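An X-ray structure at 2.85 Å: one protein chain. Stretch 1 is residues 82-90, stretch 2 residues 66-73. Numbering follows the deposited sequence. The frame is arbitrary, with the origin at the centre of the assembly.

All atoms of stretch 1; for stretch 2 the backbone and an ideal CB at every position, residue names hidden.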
# COMPACT_ATOMS: atom_id res chain seq x y z
N PHE C 82 -5.60 -52.17 -2.74
CA PHE C 82 -4.41 -51.93 -1.92
C PHE C 82 -3.89 -50.52 -2.17
O PHE C 82 -3.99 -50.02 -3.28
CB PHE C 82 -3.31 -52.93 -2.28
CG PHE C 82 -3.77 -54.36 -2.36
CD1 PHE C 82 -3.63 -55.21 -1.26
CD2 PHE C 82 -4.32 -54.87 -3.54
CE1 PHE C 82 -4.05 -56.53 -1.33
CE2 PHE C 82 -4.74 -56.20 -3.62
CZ PHE C 82 -4.60 -57.03 -2.51
N LYS C 83 -3.34 -49.89 -1.13
CA LYS C 83 -2.62 -48.62 -1.30
C LYS C 83 -1.37 -48.57 -0.43
O LYS C 83 -1.29 -49.25 0.59
CB LYS C 83 -3.54 -47.41 -1.04
CG LYS C 83 -4.57 -47.19 -2.14
CD LYS C 83 -4.71 -45.74 -2.58
CE LYS C 83 -5.33 -45.64 -3.98
NZ LYS C 83 -5.23 -44.26 -4.55
N ILE C 84 -0.39 -47.77 -0.86
CA ILE C 84 0.93 -47.77 -0.25
C ILE C 84 1.16 -46.54 0.63
O ILE C 84 0.95 -45.41 0.21
CB ILE C 84 2.05 -47.89 -1.31
CG1 ILE C 84 2.02 -49.29 -1.93
CG2 ILE C 84 3.41 -47.62 -0.71
CD1 ILE C 84 3.21 -49.60 -2.80
N LEU C 85 1.60 -46.80 1.86
CA LEU C 85 1.95 -45.76 2.81
C LEU C 85 3.45 -45.78 3.08
O LEU C 85 4.06 -46.86 3.20
CB LEU C 85 1.22 -46.00 4.14
CG LEU C 85 -0.29 -46.16 4.12
CD1 LEU C 85 -0.75 -46.54 5.53
CD2 LEU C 85 -0.99 -44.90 3.63
N ASN C 86 4.04 -44.60 3.20
CA ASN C 86 5.44 -44.46 3.58
C ASN C 86 5.57 -44.30 5.08
O ASN C 86 5.29 -43.23 5.62
CB ASN C 86 6.03 -43.25 2.87
CG ASN C 86 6.02 -43.41 1.38
OD1 ASN C 86 6.53 -44.40 0.85
ND2 ASN C 86 5.42 -42.47 0.69
N VAL C 87 5.99 -45.37 5.76
CA VAL C 87 6.16 -45.37 7.21
C VAL C 87 7.57 -44.91 7.53
O VAL C 87 8.51 -45.38 6.89
CB VAL C 87 5.93 -46.77 7.81
CG1 VAL C 87 6.04 -46.73 9.32
CG2 VAL C 87 4.57 -47.32 7.39
N PRO C 88 7.74 -43.98 8.49
CA PRO C 88 9.07 -43.42 8.74
C PRO C 88 9.91 -44.35 9.60
O PRO C 88 9.35 -45.24 10.24
CB PRO C 88 8.78 -42.11 9.48
CG PRO C 88 7.41 -42.24 10.04
CD PRO C 88 6.75 -43.47 9.46
N MET C 89 11.22 -44.13 9.60
CA MET C 89 12.15 -44.97 10.40
C MET C 89 12.03 -44.65 11.89
O MET C 89 12.27 -45.52 12.74
CB MET C 89 13.59 -44.81 9.91
CG MET C 89 13.83 -45.17 8.45
SD MET C 89 13.44 -46.88 8.02
CE MET C 89 11.67 -46.81 7.86
N SER C 90 11.68 -43.39 12.19
CA SER C 90 11.23 -42.98 13.53
C SER C 90 10.31 -44.02 14.19
O SER C 90 10.63 -44.55 15.25
CB SER C 90 10.48 -41.63 13.43
OG SER C 90 11.38 -40.54 13.30
N UNK C 66 13.84 -40.18 6.04
CA UNK C 66 13.96 -41.50 5.42
C UNK C 66 12.81 -42.40 5.89
O UNK C 66 12.38 -42.32 7.05
CB UNK C 66 15.31 -42.13 5.76
N UNK C 67 12.35 -43.26 4.99
CA UNK C 67 11.04 -43.90 5.11
C UNK C 67 11.06 -45.37 4.76
O UNK C 67 12.08 -45.90 4.33
CB UNK C 67 10.03 -43.18 4.21
N UNK C 68 9.92 -46.03 4.96
CA UNK C 68 9.73 -47.41 4.56
C UNK C 68 8.31 -47.60 4.02
O UNK C 68 7.35 -47.20 4.67
CB UNK C 68 10.00 -48.35 5.73
N UNK C 69 8.18 -48.22 2.83
CA UNK C 69 6.86 -48.50 2.27
C UNK C 69 6.13 -49.70 2.92
O UNK C 69 6.73 -50.75 3.13
CB UNK C 69 7.01 -48.75 0.77
N UNK C 70 4.85 -49.50 3.24
CA UNK C 70 3.94 -50.56 3.66
C UNK C 70 2.70 -50.53 2.77
O UNK C 70 2.35 -49.48 2.23
CB UNK C 70 3.56 -50.41 5.13
N UNK C 71 2.04 -51.67 2.62
CA UNK C 71 0.78 -51.78 1.88
C UNK C 71 -0.39 -51.67 2.85
O UNK C 71 -0.32 -52.14 3.98
CB UNK C 71 0.71 -53.10 1.10
N UNK C 72 -1.48 -51.04 2.41
CA UNK C 72 -2.67 -50.88 3.23
C UNK C 72 -3.90 -51.42 2.49
O UNK C 72 -4.08 -51.16 1.30
CB UNK C 72 -2.87 -49.41 3.60
N UNK C 73 -4.75 -52.17 3.20
CA UNK C 73 -5.95 -52.75 2.62
C UNK C 73 -7.12 -51.75 2.63
O UNK C 73 -7.16 -50.86 3.48
CB UNK C 73 -6.33 -54.02 3.38

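The two stretches run antiparallel as neighbouring strands, so side chains of stretch 2 lie beside those of stretch 1 and alternate between two faces: one carries Phe82, Ile84 and Asn86, the other Lys83, Leu85 and Val87.

At position 66 the CB points sideways, 4.3 Å from Met89 CG, with open space around it, so a polar or small residue would do. It is Asp66. Its backbone O accepts a weak hydrogen bond from Met89 N (3.3 Å), while its OD1 takes one from the backbone N of position 67 at 2.8 Å.

At position 67 the CB is directed away overall, yet lies 4.2 Å from Asn86 CB. The extended backbone (phi -137°, psi 175°) suits beta-branched residues such as valine or threonine, and a small serine would also be tolerated. The residue is Thr67; its CG2 methyl packs 3.3 Å from Asn86 CB, and its chi1 of -106° falls between the usual wells.

Position 68 shares the face of Val87 and is paired with it through two backbone hydrogen bonds, its N to Val87 O and Val87 N to its O, both 2.5 Å; the first is very short. The ideal CB is already only 3.1 Å from Met89 CE, so an apolar chain that can lead away from this methyl is suitable. Met68 does so, with all three chi angles t.

Position 69 lies on the face of Ile84 and Asn86. Its phi of -76° is compatible with proline, and as a non-hydrogen-bonded pair with Asn86 it need offer no NH to stretch 1. Valine or threonine could also fit. It is Pro69, whose CB lies 4.2 Å from Ile84 CG2, while its CA makes a CA-H...O contact with Leu85 O at 3.4 Å.

Position 70 pairs with Leu85 through hydrogen bonds of 2.8 Å each way, its N to Leu85 O and Leu85 N to its O. The ideal CB is 4.0 Å from Val87 CG2, so an apolar side chain, aliphatic or aromatic, would suit. Phe70 places CD1 3.3 Å from Val87 CG2, which approaches the ring obliquely.

Position 71 returns to the face of Phe82 and Ile84, with its ideal CB 5.0 Å from Ile84 CG1 and 5.3 Å from Phe82 CB. A branched aliphatic residue can reach both neighbours. Val71 does: CG1 is 3.9 Å from Phe82 CB, and CG2 is 4.4 Å from Ile84 CG1.

Position 72 is hydrogen-bonded to Lys83, its N to Lys83 O at 2.6 Å and Lys83 N to its O at 2.8 Å. The ideal CB sits 4.1 Å from Leu85 CD1, so leucine, isoleucine or methionine would suit. In Met72 the CB makes this apolar contact, and the end of the chain leads away.

Position 73 has its ideal CB 5.5 Å from Phe82 CD1, a gap that a longer apolar side chain could bridge. Leu73 does so, bringing CD2 to 3.4 Å from Phe82 CE1.

Stretch 2 66-73: DTMPFVML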
# COMPACT_ATOMS: atom_id res chain seq x y z
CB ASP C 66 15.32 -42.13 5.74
CG ASP C 66 15.78 -43.09 4.65
OD1 ASP C 66 14.93 -43.79 4.05
OD2 ASP C 66 17.01 -43.15 4.39
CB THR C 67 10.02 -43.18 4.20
OG1 THR C 67 9.13 -42.39 5.00
CG2 THR C 67 9.20 -44.17 3.37
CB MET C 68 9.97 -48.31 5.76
CG MET C 68 9.79 -49.79 5.52
SD MET C 68 9.95 -50.67 7.07
CE MET C 68 10.52 -52.28 6.49
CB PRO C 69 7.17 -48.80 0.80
CG PRO C 69 8.52 -49.37 0.82
CD PRO C 69 9.25 -48.62 1.90
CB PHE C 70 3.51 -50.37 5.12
CG PHE C 70 4.42 -51.02 6.13
CD1 PHE C 70 5.54 -50.34 6.62
CD2 PHE C 70 4.16 -52.29 6.61
CE1 PHE C 70 6.39 -50.93 7.57
CE2 PHE C 70 5.00 -52.90 7.56
CZ PHE C 70 6.12 -52.21 8.04
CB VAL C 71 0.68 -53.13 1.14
CG1 VAL C 71 -0.73 -53.36 0.60
CG2 VAL C 71 1.71 -53.18 0.03
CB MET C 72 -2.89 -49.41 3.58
CG MET C 72 -3.85 -49.18 4.75
SD MET C 72 -4.65 -47.55 4.74
CE MET C 72 -6.27 -47.94 5.43
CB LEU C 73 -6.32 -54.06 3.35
CG LEU C 73 -5.34 -55.24 3.16
CD1 LEU C 73 -5.66 -56.40 4.08
CD2 LEU C 73 -5.32 -55.72 1.71
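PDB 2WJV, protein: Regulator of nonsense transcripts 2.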